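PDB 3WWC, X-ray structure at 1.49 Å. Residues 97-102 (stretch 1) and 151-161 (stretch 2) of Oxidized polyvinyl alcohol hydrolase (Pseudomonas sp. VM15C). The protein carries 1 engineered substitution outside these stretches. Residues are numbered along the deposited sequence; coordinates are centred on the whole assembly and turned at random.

Stretch 1 97-102: VIAPVR
Stretch 2 (151-161) SFFVAMVQCVG

A β-strand that enters stretch 1 already formed and includes residues 97-100 lies against an α-helix, likewise begun earlier in the chain, that includes residues 151-160, the two axes 9.7 Å apart at closest approach and their N-to-C directions 145° apart, so the chains run roughly antiparallel. Strand phi/psi values are extended, from -130/104 at Ile98 to -79/146 at Pro100; helical values stay near -64/-40, held by i+4 hydrogen bonds such as Met156 N to Phe152 O (2.8 Å) and Val160 N to Met156 O (3.0 Å). The register sets the CA of Ile98 7.3 Å from the CA of Val157, and the CA of Pro100 7.4 Å from the CA of Phe153.

Strand alternation presents two bumps to the helix: Ile98 and Pro100 point toward it, whereas Ala99 points away. The helix answers with Phe152, Met156 and Val160, spaced four residues apart and all pointing toward the strand, while Val157 and Phe153 point sideways.

Ile98 (chi1 m, chi2 t) fits among Met156, Val157 and Val160. Its CD1 lies 3.6 Å from Val160 CG1 and 4.3 Å from Val157 CG2, and its CG2 rests 3.8 Å from Met156 CG. Both valines adopt chi1 t; branched at CB, they offer compact methyl surfaces to the long arm of isoleucine.

Pro100, its ring puckered C-gamma endo, puts CB among two aromatic rings and a sulfur: 3.8 Å from Phe152 CE2, 3.7 Å from Phe153 CE1 and 4.0 Å from Met156 SD. Phe152 (chi1 t, chi2 47°) and Phe153 (chi1 m, chi2 -25°) both meet it obliquely; Phe153 starts sideways, but its end comes nearer. Met156 (t, t, chi3 p) touches both bumps, its unbranched chain suited to following the groove between them.

No hydrogen bond crosses the interface. Its 320 Å² of buried surface, summed over both sides, is joined by apolar packing.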

ATOM      1  N   VAL A  97     -12.716  -8.827   2.436  1.00  8.53           N
ATOM      2  CA  VAL A  97     -11.704  -8.412   1.453  1.00  8.60           C
ATOM      3  C   VAL A  97     -12.386  -7.579   0.374  1.00  8.68           C
ATOM      4  O   VAL A  97     -13.377  -8.002  -0.219  1.00  9.86           O
ATOM      5  CB  VAL A  97     -11.037  -9.658   0.853  1.00  7.18           C
ATOM      6  CG1 VAL A  97      -9.984  -9.232  -0.187  1.00  9.75           C
ATOM      7  CG2 VAL A  97     -10.346 -10.461   1.961  1.00  9.27           C
ATOM      8  N   ILE A  98     -11.883  -6.359   0.155  1.00  7.85           N
ATOM      9  CA  ILE A  98     -12.483  -5.419  -0.811  1.00  7.12           C
ATOM     10  C   ILE A  98     -11.295  -4.981  -1.652  1.00  7.55           C
ATOM     11  O   ILE A  98     -10.468  -4.163  -1.213  1.00  8.02           O
ATOM     12  CB  ILE A  98     -13.115  -4.243  -0.073  1.00  7.23           C
ATOM     13  CG1 ILE A  98     -14.112  -4.736   0.998  1.00  7.81           C
ATOM     14  CG2 ILE A  98     -13.827  -3.365  -1.107  1.00  9.87           C
ATOM     15  CD1 ILE A  98     -14.635  -3.565   1.847  1.00 10.05           C
ATOM     16  N   ALA A  99     -11.207  -5.525  -2.882  1.00  8.28           N
ATOM     17  CA  ALA A  99     -10.027  -5.369  -3.740  1.00  7.99           C
ATOM     18  C   ALA A  99     -10.309  -4.509  -4.924  1.00  8.32           C
ATOM     19  O   ALA A  99     -11.098  -4.887  -5.801  1.00  9.24           O
ATOM     20  CB  ALA A  99      -9.621  -6.780  -4.227  1.00  8.02           C
ATOM     21  N   PRO A 100      -9.668  -3.362  -5.009  1.00  7.05           N
ATOM     22  CA  PRO A 100      -9.912  -2.463  -6.141  1.00  7.55           C
ATOM     23  C   PRO A 100      -9.186  -2.871  -7.398  1.00  8.22           C
ATOM     24  O   PRO A 100      -8.087  -3.402  -7.342  1.00  8.80           O
ATOM     25  CB  PRO A 100      -9.370  -1.111  -5.643  1.00  7.30           C
ATOM     26  CG  PRO A 100      -8.183  -1.551  -4.703  1.00  8.11           C
ATOM     27  CD  PRO A 100      -8.750  -2.767  -3.986  1.00  7.65           C
ATOM     28  N   VAL A 101      -9.826  -2.614  -8.541  1.00  8.14           N
ATOM     29  CA  VAL A 101      -9.205  -2.850  -9.861  1.00  7.61           C
ATOM     30  C   VAL A 101      -8.520  -1.544 -10.250  1.00  7.47           C
ATOM     31  O   VAL A 101      -9.053  -0.443  -9.993  1.00  9.23           O
ATOM     32  CB  VAL A 101     -10.288  -3.242 -10.872  1.00  7.29           C
ATOM     33  CG1 VAL A 101      -9.712  -3.395 -12.311  1.00  8.94           C
ATOM     34  CG2 VAL A 101     -10.906  -4.574 -10.413  1.00  8.76           C
ATOM     35  N   ARG A 102      -7.359  -1.633 -10.879  1.00  7.13           N
ATOM     36  CA  ARG A 102      -6.603  -0.455 -11.306  1.00  7.84           C
ATOM     37  C   ARG A 102      -7.365   0.310 -12.404  1.00  7.63           C
ATOM     38  O   ARG A 102      -8.001  -0.310 -13.283  1.00  8.25           O
ATOM     39  CB  ARG A 102      -5.221  -0.887 -11.840  1.00  8.14           C
ATOM     40  CG  ARG A 102      -4.337  -1.496 -10.755  1.00  8.24           C
ATOM     41  CD  ARG A 102      -3.060  -2.162 -11.312  1.00  7.90           C
ATOM     42  NE  ARG A 102      -3.476  -3.320 -12.077  1.00  7.72           N
ATOM     43  CZ  ARG A 102      -2.705  -4.007 -12.899  1.00  8.41           C
ATOM     44  NH1 ARG A 102      -1.415  -3.694 -13.044  1.00  9.06           N
ATOM     45  NH2 ARG A 102      -3.284  -4.950 -13.671  1.00  8.75           N
ATOM     46  N   SER A 151      -9.040   8.594  -2.909  1.00  9.37           N
ATOM     47  CA  SER A 151     -10.449   8.913  -2.593  1.00  9.84           C
ATOM     48  C   SER A 151     -11.418   7.810  -3.008  1.00  9.04           C
ATOM     49  O   SER A 151     -12.407   7.550  -2.314  1.00 10.13           O
ATOM     50  CB  SER A 151     -10.853  10.252  -3.222  1.00  9.96           C
ATOM     51  OG  SER A 151     -10.667  10.251  -4.629  1.00 11.72           O
ATOM     52  N   PHE A 152     -11.130   7.108  -4.096  1.00  9.39           N
ATOM     53  CA  PHE A 152     -12.005   6.034  -4.521  1.00  8.79           C
ATOM     54  C   PHE A 152     -12.018   4.963  -3.465  1.00  8.80           C
ATOM     55  O   PHE A 152     -13.063   4.435  -3.146  1.00  9.15           O
ATOM     56  CB  PHE A 152     -11.445   5.446  -5.838  1.00  8.43           C
ATOM     57  CG  PHE A 152     -11.912   4.055  -6.155  1.00  8.46           C
ATOM     58  CD1 PHE A 152     -13.257   3.675  -6.063  1.00  9.19           C
ATOM     59  CD2 PHE A 152     -10.978   3.104  -6.577  1.00 10.42           C
ATOM     60  CE1 PHE A 152     -13.650   2.368  -6.386  1.00  9.15           C
ATOM     61  CE2 PHE A 152     -11.388   1.795  -6.905  1.00 11.22           C
ATOM     62  CZ  PHE A 152     -12.731   1.430  -6.808  1.00 10.06           C
ATOM     63  N   PHE A 153     -10.875   4.633  -2.886  1.00  8.90           N
ATOM     64  CA  PHE A 153     -10.868   3.510  -1.919  1.00  8.07           C
ATOM     65  C   PHE A 153     -11.726   3.822  -0.704  1.00  8.21           C
ATOM     66  O   PHE A 153     -12.347   2.929  -0.171  1.00  9.48           O
ATOM     67  CB  PHE A 153      -9.432   3.203  -1.430  1.00  8.14           C
ATOM     68  CG  PHE A 153      -8.452   2.874  -2.520  1.00  7.27           C
ATOM     69  CD1 PHE A 153      -8.833   2.358  -3.761  1.00  7.96           C
ATOM     70  CD2 PHE A 153      -7.112   3.125  -2.276  1.00  7.78           C
ATOM     71  CE1 PHE A 153      -7.865   2.106  -4.754  1.00  8.47           C
ATOM     72  CE2 PHE A 153      -6.133   2.880  -3.235  1.00  8.04           C
ATOM     73  CZ  PHE A 153      -6.508   2.368  -4.486  1.00  8.35           C
ATOM     74  N   VAL A 154     -11.740   5.080  -0.277  1.00  9.81           N
ATOM     75  CA  VAL A 154     -12.556   5.460   0.883  1.00  9.33           C
ATOM     76  C   VAL A 154     -14.024   5.306   0.492  1.00 10.03           C
ATOM     77  O   VAL A 154     -14.795   4.714   1.221  1.00 10.29           O
ATOM     78  CB  VAL A 154     -12.238   6.918   1.285  1.00 10.27           C
ATOM     79  CG1 VAL A 154     -13.228   7.410   2.386  1.00 10.56           C
ATOM     80  CG2 VAL A 154     -10.819   6.960   1.834  1.00 10.29           C
ATOM     81  N   ALA A 155     -14.383   5.821  -0.670  1.00  9.77           N
ATOM     82  CA  ALA A 155     -15.770   5.707  -1.128  1.00 10.01           C
ATOM     83  C   ALA A 155     -16.199   4.266  -1.323  1.00 10.47           C
ATOM     84  O   ALA A 155     -17.346   3.879  -1.008  1.00 11.25           O
ATOM     85  CB  ALA A 155     -15.955   6.463  -2.424  1.00 11.68           C
ATOM     86  N   MET A 156     -15.281   3.436  -1.805  1.00  9.31           N
ATOM     87  CA  MET A 156     -15.512   2.018  -2.025  1.00  9.71           C
ATOM     88  C   MET A 156     -15.829   1.306  -0.705  1.00 10.11           C
ATOM     89  O   MET A 156     -16.833   0.599  -0.579  1.00 10.34           O
ATOM     90  CB  MET A 156     -14.252   1.461  -2.679  1.00  8.92           C
ATOM     91  CG  MET A 156     -14.229  -0.036  -2.816  1.00  8.70           C
ATOM     92  SD  MET A 156     -12.641  -0.646  -3.428  1.00  9.65           S
ATOM     93  CE  MET A 156     -11.561  -0.471  -1.951  1.00  9.74           C
ATOM     94  N   VAL A 157     -14.997   1.535   0.300  1.00  9.48           N
ATOM     95  CA  VAL A 157     -15.199   0.875   1.589  1.00 10.47           C
ATOM     96  C   VAL A 157     -16.484   1.438   2.246  1.00  9.22           C
ATOM     97  O   VAL A 157     -17.266   0.663   2.804  1.00 11.05           O
ATOM     98  CB  VAL A 157     -13.976   1.110   2.498  1.00  9.84           C
ATOM     99  CG1 VAL A 157     -14.277   0.610   3.920  1.00 11.43           C
ATOM    100  CG2 VAL A 157     -12.788   0.299   1.953  1.00 10.53           C
ATOM    101  N   GLN A 158     -16.726   2.751   2.145  1.00 10.77           N
ATOM    102  CA  GLN A 158     -17.959   3.314   2.756  1.00 11.27           C
ATOM    103  C   GLN A 158     -19.204   2.719   2.097  1.00 11.09           C
ATOM    104  O   GLN A 158     -20.203   2.450   2.769  1.00 12.04           O
ATOM    105  CB  GLN A 158     -17.949   4.836   2.639  1.00 10.62           C
ATOM    106  CG  GLN A 158     -16.984   5.456   3.625  1.00 14.87           C
ATOM    107  CD  GLN A 158     -16.837   6.940   3.449  1.00 20.81           C
ATOM    108  OE1 GLN A 158     -16.477   7.646   4.404  1.00 26.66           O
ATOM    109  NE2 GLN A 158     -17.053   7.418   2.254  1.00 20.17           N
ATOM    110  N   CYS A 159     -19.123   2.405   0.814  1.00 10.72           N
ATOM    111  CA  CYS A 159     -20.256   1.801   0.123  1.00 12.97           C
ATOM    112  C   CYS A 159     -20.459   0.331   0.503  1.00 11.82           C
ATOM    113  O   CYS A 159     -21.607  -0.129   0.819  1.00 12.82           O
ATOM    114  CB  CYS A 159     -20.017   1.942  -1.391  1.00 13.07           C
ATOM    115  SG  CYS A 159     -21.370   1.224  -2.365  1.00 17.02           S
ATOM    116  N   VAL A 160     -19.383  -0.460   0.531  1.00 10.46           N
ATOM    117  CA  VAL A 160     -19.515  -1.879   0.876  1.00 10.64           C
ATOM    118  C   VAL A 160     -20.099  -2.000   2.299  1.00 11.28           C
ATOM    119  O   VAL A 160     -20.841  -2.923   2.576  1.00 12.12           O
ATOM    120  CB  VAL A 160     -18.126  -2.591   0.767  1.00 10.38           C
ATOM    121  CG1 VAL A 160     -18.205  -4.024   1.251  1.00 12.85           C
ATOM    122  CG2 VAL A 160     -17.675  -2.560  -0.679  1.00 10.55           C
ATOM    123  N   GLY A 161     -19.748  -1.057   3.169  1.00 11.67           N
ATOM    124  CA  GLY A 161     -20.214  -1.089   4.556  1.00 12.50           C
ATOM    125  C   GLY A 161     -21.708  -0.892   4.701  1.00 14.59           C
ATOM    126  O   GLY A 161     -22.195  -1.014   5.810  1.00 16.08           O
TER